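Disulfide bond protein A (Staphylococcus aureus, PDB 3BCI) probably acts as a thiol:disulfide oxidoreductase of the thioredoxin family, with a redox-active cysteine pair suited to oxidative protein folding. Local coordinates at residues L80-Q85 / K108-D113; L98-L103 / D123-D128. All blocks are in the same frame, centred on the assembly; numbering follows the deposited sequence.

Both contacts lie in the helical part of this DsbA, within the polypeptide between the second and third strands of the thioredoxin sheet, at the two ends of helix 100-108: contact 2 at its first turn, contact 1 at the turn that follows it. Contact 1 joins that turn to helix 79-88, and contact 2 joins helix 100-108 to helix 114-125. The centres are about 15 Å apart and the nearest atoms about 4 Å, without touching. Helix 61-74 backs both, through Val71 at Leu110 and through Ala67 and Ala70 at Tyr124. Cys23 and Cys26, the CxxC pair at the start of helix 24-42, a disulfide in a structure of this protein, belong to neither contact, but Gln83 NE2 is hydrogen-bonded to Tyr21 OH and Leu98 touches Lys22.

Contact 1. Residues L80-Q85 / K108-D113; sequences LDFQKQ and KQLHLD
A water bridges the two segments, accepting from Gln85 NE2 at 3.1 Å and donating to the backbone carbonyl of Gln109 (water to Gln109 O, 3.0 Å). The other polar atom of the same amide, Gln85 OE1, receives a weak bond from Gln109 NE2, 3.3 Å long and bent to 134° at the hydrogen. The two amide planes are 30° apart. In both glutamines CG is anti to the carbonyl carbon and the chain runs extended beyond it, which carries each amide across to the other segment. Gln109 and Leu110 are the middle residues of a type I beta turn from Lys108 to His111, closed by His111 N to Lys108 O at 3.1 Å; His111 leaves helical geometry with positive phi. This turn leads out of helix 100-108 toward helix 114-125, whose N-cap is Asp113, and it packs on the flank of helix 79-88 in the helical part of the DsbA-type thioredoxin fold. The rest of the contact is apolar. Leu110 CD1 lies 3.9 Å from Phe82 CD1, approaching the ring obliquely, while Leu110 CD2 lies against the backbone of the same residue, 4.0 Å from Phe82 CA. With CG anti to its backbone N (chi1 -177°), Phe82 turns its ring toward helix 61-74, where Val71 touches both it and Leu110. Asp81 offers Leu110 CD2 its CB at 4.5 Å, and its carboxylate forms a salt bridge with Arg38 of helix 24-42.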
loop_
_atom_site.group_PDB
_atom_site.type_symbol
_atom_site.label_atom_id
_atom_site.label_comp_id
_atom_site.label_asym_id
_atom_site.label_seq_id
_atom_site.Cartn_x
_atom_site.Cartn_y
_atom_site.Cartn_z
ATOM N N LEU A 80 -6.920 1.383 3.851
ATOM C CA LEU A 80 -7.263 1.751 2.484
ATOM C C LEU A 80 -7.478 3.252 2.303
ATOM O O LEU A 80 -7.156 3.803 1.248
ATOM C CB LEU A 80 -8.485 0.956 2.007
ATOM C CG LEU A 80 -8.176 -0.541 1.850
ATOM C CD1 LEU A 80 -9.410 -1.276 1.338
ATOM C CD2 LEU A 80 -7.009 -0.731 0.882
ATOM N N ASP A 81 -8.014 3.924 3.320
ATOM C CA ASP A 81 -8.211 5.365 3.213
ATOM C C ASP A 81 -6.843 6.029 3.223
ATOM O O ASP A 81 -6.594 6.982 2.487
ATOM C CB ASP A 81 -9.026 5.918 4.387
ATOM C CG ASP A 81 -10.476 5.496 4.344
ATOM O OD1 ASP A 81 -11.027 5.322 3.236
ATOM O OD2 ASP A 81 -11.070 5.356 5.429
ATOM N N PHE A 82 -5.963 5.520 4.080
ATOM C CA PHE A 82 -4.615 6.060 4.191
ATOM C C PHE A 82 -3.909 5.951 2.844
ATOM O O PHE A 82 -3.294 6.902 2.365
ATOM C CB PHE A 82 -3.816 5.278 5.235
ATOM C CG PHE A 82 -2.431 5.816 5.454
ATOM C CD1 PHE A 82 -2.240 7.001 6.148
ATOM C CD2 PHE A 82 -1.324 5.166 4.915
ATOM C CE1 PHE A 82 -0.969 7.534 6.300
ATOM C CE2 PHE A 82 -0.047 5.690 5.060
ATOM C CZ PHE A 82 0.130 6.879 5.754
ATOM N N GLN A 83 -4.008 4.774 2.242
ATOM C CA GLN A 83 -3.378 4.503 0.966
ATOM C C GLN A 83 -3.915 5.443 -0.110
ATOM O O GLN A 83 -3.149 6.078 -0.838
ATOM C CB GLN A 83 -3.627 3.038 0.602
ATOM C CG GLN A 83 -2.796 2.510 -0.527
ATOM C CD GLN A 83 -2.730 0.998 -0.519
ATOM O OE1 GLN A 83 -3.750 0.319 -0.641
ATOM N NE2 GLN A 83 -1.524 0.461 -0.366
ATOM N N LYS A 84 -5.234 5.552 -0.196
ATOM C CA LYS A 84 -5.852 6.427 -1.185
ATOM C C LYS A 84 -5.408 7.872 -0.994
ATOM O O LYS A 84 -4.997 8.541 -1.943
ATOM C CB LYS A 84 -7.378 6.345 -1.086
ATOM C CG LYS A 84 -8.113 7.314 -2.012
ATOM C CD LYS A 84 -9.608 7.042 -2.011
ATOM C CE LYS A 84 -10.220 7.305 -0.646
ATOM N NZ LYS A 84 -11.511 6.583 -0.474
ATOM N N GLN A 85 -5.495 8.347 0.245
ATOM C CA GLN A 85 -5.120 9.715 0.572
ATOM C C GLN A 85 -3.638 9.998 0.351
ATOM O O GLN A 85 -3.267 11.115 -0.013
ATOM C CB GLN A 85 -5.514 10.035 2.019
ATOM C CG GLN A 85 -7.021 10.204 2.216
ATOM C CD GLN A 85 -7.421 10.352 3.679
ATOM O OE1 GLN A 85 -6.790 11.091 4.437
ATOM N NE2 GLN A 85 -8.485 9.657 4.076
ATOM N N LYS A 108 -2.620 11.693 11.091
ATOM C CA LYS A 108 -3.581 12.436 11.899
ATOM C C LYS A 108 -4.885 12.679 11.137
ATOM O O LYS A 108 -5.946 12.827 11.744
ATOM C CB LYS A 108 -2.972 13.767 12.357
ATOM C CG LYS A 108 -1.790 13.593 13.309
ATOM C CD LYS A 108 -1.225 14.927 13.768
ATOM C CE LYS A 108 -0.079 14.724 14.746
ATOM N NZ LYS A 108 0.514 16.023 15.165
ATOM N N GLN A 109 -4.808 12.715 9.809
ATOM C CA GLN A 109 -6.001 12.922 8.985
ATOM C C GLN A 109 -6.951 11.734 9.074
ATOM O O GLN A 109 -8.102 11.824 8.648
ATOM C CB GLN A 109 -5.624 13.141 7.516
ATOM C CG GLN A 109 -5.056 14.510 7.205
ATOM C CD GLN A 109 -4.567 14.626 5.771
ATOM O OE1 GLN A 109 -4.041 15.662 5.369
ATOM N NE2 GLN A 109 -4.736 13.561 4.994
ATOM N N LEU A 110 -6.470 10.615 9.608
ATOM C CA LEU A 110 -7.314 9.430 9.746
ATOM C C LEU A 110 -8.276 9.592 10.928
ATOM O O LEU A 110 -9.295 8.904 11.019
ATOM C CB LEU A 110 -6.450 8.184 9.950
ATOM C CG LEU A 110 -5.492 7.827 8.809
ATOM C CD1 LEU A 110 -4.693 6.587 9.178
ATOM C CD2 LEU A 110 -6.279 7.593 7.530
ATOM N N HIS A 111 -7.935 10.501 11.835
ATOM C CA HIS A 111 -8.761 10.779 13.007
ATOM C C HIS A 111 -9.025 9.571 13.885
ATOM O O HIS A 111 -10.168 9.293 14.256
ATOM C CB HIS A 111 -10.087 11.402 12.569
ATOM C CG HIS A 111 -9.919 12.686 11.822
ATOM N ND1 HIS A 111 -9.110 13.705 12.279
ATOM C CD2 HIS A 111 -10.431 13.109 10.643
ATOM C CE1 HIS A 111 -9.129 14.700 11.411
ATOM N NE2 HIS A 111 -9.922 14.364 10.409
ATOM N N LEU A 112 -7.958 8.854 14.211
ATOM C CA LEU A 112 -8.052 7.685 15.071
ATOM C C LEU A 112 -8.010 8.251 16.482
ATOM O O LEU A 112 -7.836 9.459 16.660
ATOM C CB LEU A 112 -6.836 6.782 14.860
ATOM C CG LEU A 112 -6.491 6.396 13.420
ATOM C CD1 LEU A 112 -5.127 5.719 13.397
ATOM C CD2 LEU A 112 -7.561 5.478 12.851
ATOM N N ASP A 113 -8.176 7.403 17.490
ATOM C CA ASP A 113 -8.101 7.914 18.846
ATOM C C ASP A 113 -6.646 8.334 19.049
ATOM O O ASP A 113 -5.738 7.780 18.422
ATOM C CB ASP A 113 -8.497 6.854 19.876
ATOM C CG ASP A 113 -7.469 5.754 20.011
ATOM O OD1 ASP A 113 -7.531 4.788 19.225
ATOM O OD2 ASP A 113 -6.596 5.857 20.902
HETATM O O HOH W 1 -9.879 10.242 6.825
#

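Contact 2. Residues L98-L103 / D123-D128; sequences LTKELL and DYKTKD
This is a partly buried packing of the first turn of helix 100-108 against the C-terminal part of helix 114-125, in the helical part of the fold, with Tyr124 as the bridging side chain. Its phenol end rests on the helix start: Tyr124 OH is 3.4 Å from Lys100 CA and 3.5 Å from Leu103 CB. Leu103 also touches the ring, its CB 4.1 Å from Tyr124 CZ, approaching obliquely. Thr99 is the N-cap of this helix, its OG1 accepting from Leu102 N at 3.1 Å in a nearly straight bond (167°). One face of the tyrosine ring is covered by its own neighbour, Lys125 CG, 3.7 Å above the ring centre. Both lysines place CG anti to the carbonyl carbon (chi1 -65° in Lys100, -59° in Lys125) and run extended beyond it, which brings Lys125 CE to 4.1 Å from Lys100 CD. Helix 61-74 touches Tyr124 through Arg66, Ala67 and Ala70. The polar ends of Tyr124 and Lys125 converge on Asp104: Tyr124 OH is hydrogen-bonded to its OD1 and Lys125 NZ forms a salt bridge with its OD2. Since Lys100 NZ lies 6.2 Å from Lys125 NZ, the carboxylate of Asp104 probably offsets part of the repulsion between these like charges.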
loop_
_atom_site.group_PDB
_atom_site.type_symbol
_atom_site.label_atom_id
_atom_site.label_comp_id
_atom_site.label_asym_id
_atom_site.label_seq_id
_atom_site.Cartn_x
_atom_site.Cartn_y
_atom_site.Cartn_z
ATOM N N LEU A 98 7.979 12.351 0.695
ATOM C CA LEU A 98 7.468 11.505 1.774
ATOM C C LEU A 98 8.228 11.774 3.070
ATOM O O LEU A 98 8.928 10.912 3.592
ATOM C CB LEU A 98 7.568 10.020 1.399
ATOM C CG LEU A 98 6.556 9.542 0.352
ATOM C CD1 LEU A 98 6.957 8.174 -0.178
ATOM C CD2 LEU A 98 5.163 9.496 0.981
ATOM N N THR A 99 8.067 12.988 3.584
ATOM C CA THR A 99 8.721 13.409 4.815
ATOM C C THR A 99 7.910 12.951 6.027
ATOM O O THR A 99 6.733 12.620 5.909
ATOM C CB THR A 99 8.838 14.938 4.867
ATOM O OG1 THR A 99 7.525 15.512 4.916
ATOM C CG2 THR A 99 9.559 15.464 3.620
ATOM N N LYS A 100 8.543 12.933 7.193
ATOM C CA LYS A 100 7.848 12.528 8.406
ATOM C C LYS A 100 6.763 13.548 8.740
ATOM O O LYS A 100 5.736 13.210 9.334
ATOM C CB LYS A 100 8.841 12.399 9.556
ATOM C CG LYS A 100 9.854 11.286 9.339
ATOM C CD LYS A 100 10.782 11.129 10.528
ATOM C CE LYS A 100 11.808 10.039 10.265
ATOM N NZ LYS A 100 12.793 9.930 11.374
ATOM N N GLU A 101 6.990 14.797 8.346
ATOM C CA GLU A 101 6.020 15.854 8.586
ATOM C C GLU A 101 4.744 15.541 7.816
ATOM O O GLU A 101 3.650 15.564 8.374
ATOM C CB GLU A 101 6.561 17.210 8.118
ATOM C CG GLU A 101 5.643 18.384 8.469
ATOM C CD GLU A 101 6.003 19.667 7.737
ATOM O OE1 GLU A 101 7.184 19.842 7.377
ATOM O OE2 GLU A 101 5.102 20.510 7.534
ATOM N N LEU A 102 4.889 15.252 6.526
ATOM C CA LEU A 102 3.734 14.941 5.691
ATOM C C LEU A 102 3.071 13.640 6.127
ATOM O O LEU A 102 1.844 13.548 6.180
ATOM C CB LEU A 102 4.143 14.849 4.216
ATOM C CG LEU A 102 3.024 14.497 3.229
ATOM C CD1 LEU A 102 3.319 15.106 1.868
ATOM C CD2 LEU A 102 2.879 12.978 3.126
ATOM N N LEU A 103 3.876 12.630 6.438
ATOM C CA LEU A 103 3.310 11.355 6.869
ATOM C C LEU A 103 2.551 11.502 8.193
ATOM O O LEU A 103 1.448 10.974 8.340
ATOM C CB LEU A 103 4.416 10.300 6.976
ATOM C CG LEU A 103 4.970 9.908 5.597
ATOM C CD1 LEU A 103 6.254 9.115 5.754
ATOM C CD2 LEU A 103 3.925 9.100 4.836
ATOM N N ASP A 123 5.931 4.025 16.083
ATOM C CA ASP A 123 6.364 2.748 15.530
ATOM C C ASP A 123 7.126 2.850 14.206
ATOM O O ASP A 123 8.185 2.247 14.061
ATOM C CB ASP A 123 5.159 1.809 15.372
ATOM C CG ASP A 123 5.571 0.353 15.154
ATOM O OD1 ASP A 123 6.002 -0.003 14.036
ATOM O OD2 ASP A 123 5.469 -0.438 16.114
ATOM N N TYR A 124 6.612 3.621 13.250
ATOM C CA TYR A 124 7.289 3.729 11.959
ATOM C C TYR A 124 8.595 4.514 12.006
ATOM O O TYR A 124 9.384 4.459 11.065
ATOM C CB TYR A 124 6.337 4.310 10.895
ATOM C CG TYR A 124 6.371 5.811 10.676
ATOM C CD1 TYR A 124 7.292 6.389 9.802
ATOM C CD2 TYR A 124 5.445 6.650 11.303
ATOM C CE1 TYR A 124 7.286 7.768 9.550
ATOM C CE2 TYR A 124 5.430 8.028 11.061
ATOM C CZ TYR A 124 6.351 8.580 10.184
ATOM O OH TYR A 124 6.332 9.938 9.937
ATOM N N LYS A 125 8.834 5.222 13.105
ATOM C CA LYS A 125 10.061 6.000 13.254
ATOM C C LYS A 125 11.095 5.284 14.119
ATOM O O LYS A 125 12.214 5.765 14.282
ATOM C CB LYS A 125 9.757 7.362 13.881
ATOM C CG LYS A 125 8.769 8.217 13.098
ATOM C CD LYS A 125 8.546 9.554 13.786
ATOM C CE LYS A 125 7.559 10.408 13.017
ATOM N NZ LYS A 125 7.317 11.709 13.686
ATOM N N THR A 126 10.721 4.138 14.676
ATOM C CA THR A 126 11.627 3.386 15.541
ATOM C C THR A 126 12.365 2.273 14.802
ATOM O O THR A 126 11.752 1.347 14.278
ATOM C CB THR A 126 10.861 2.767 16.722
ATOM O OG1 THR A 126 10.175 3.801 17.439
ATOM C CG2 THR A 126 11.824 2.055 17.670
ATOM N N LYS A 127 13.689 2.360 14.771
ATOM C CA LYS A 127 14.479 1.352 14.085
ATOM C C LYS A 127 14.148 -0.058 14.553
ATOM O O LYS A 127 14.017 -0.313 15.748
ATOM C CB LYS A 127 15.971 1.616 14.275
ATOM C CG LYS A 127 16.841 0.457 13.812
ATOM C CD LYS A 127 18.085 0.936 13.091
ATOM C CE LYS A 127 18.917 -0.242 12.613
ATOM N NZ LYS A 127 20.048 0.205 11.756
ATOM N N ASP A 128 14.009 -0.963 13.589
ATOM C CA ASP A 128 13.697 -2.363 13.848
ATOM C C ASP A 128 12.359 -2.656 14.507
ATOM O O ASP A 128 12.181 -3.712 15.109
ATOM C CB ASP A 128 14.824 -3.020 14.649
ATOM C CG ASP A 128 16.089 -3.185 13.827
ATOM O OD1 ASP A 128 15.982 -3.623 12.659
ATOM O OD2 ASP A 128 17.185 -2.884 14.340
#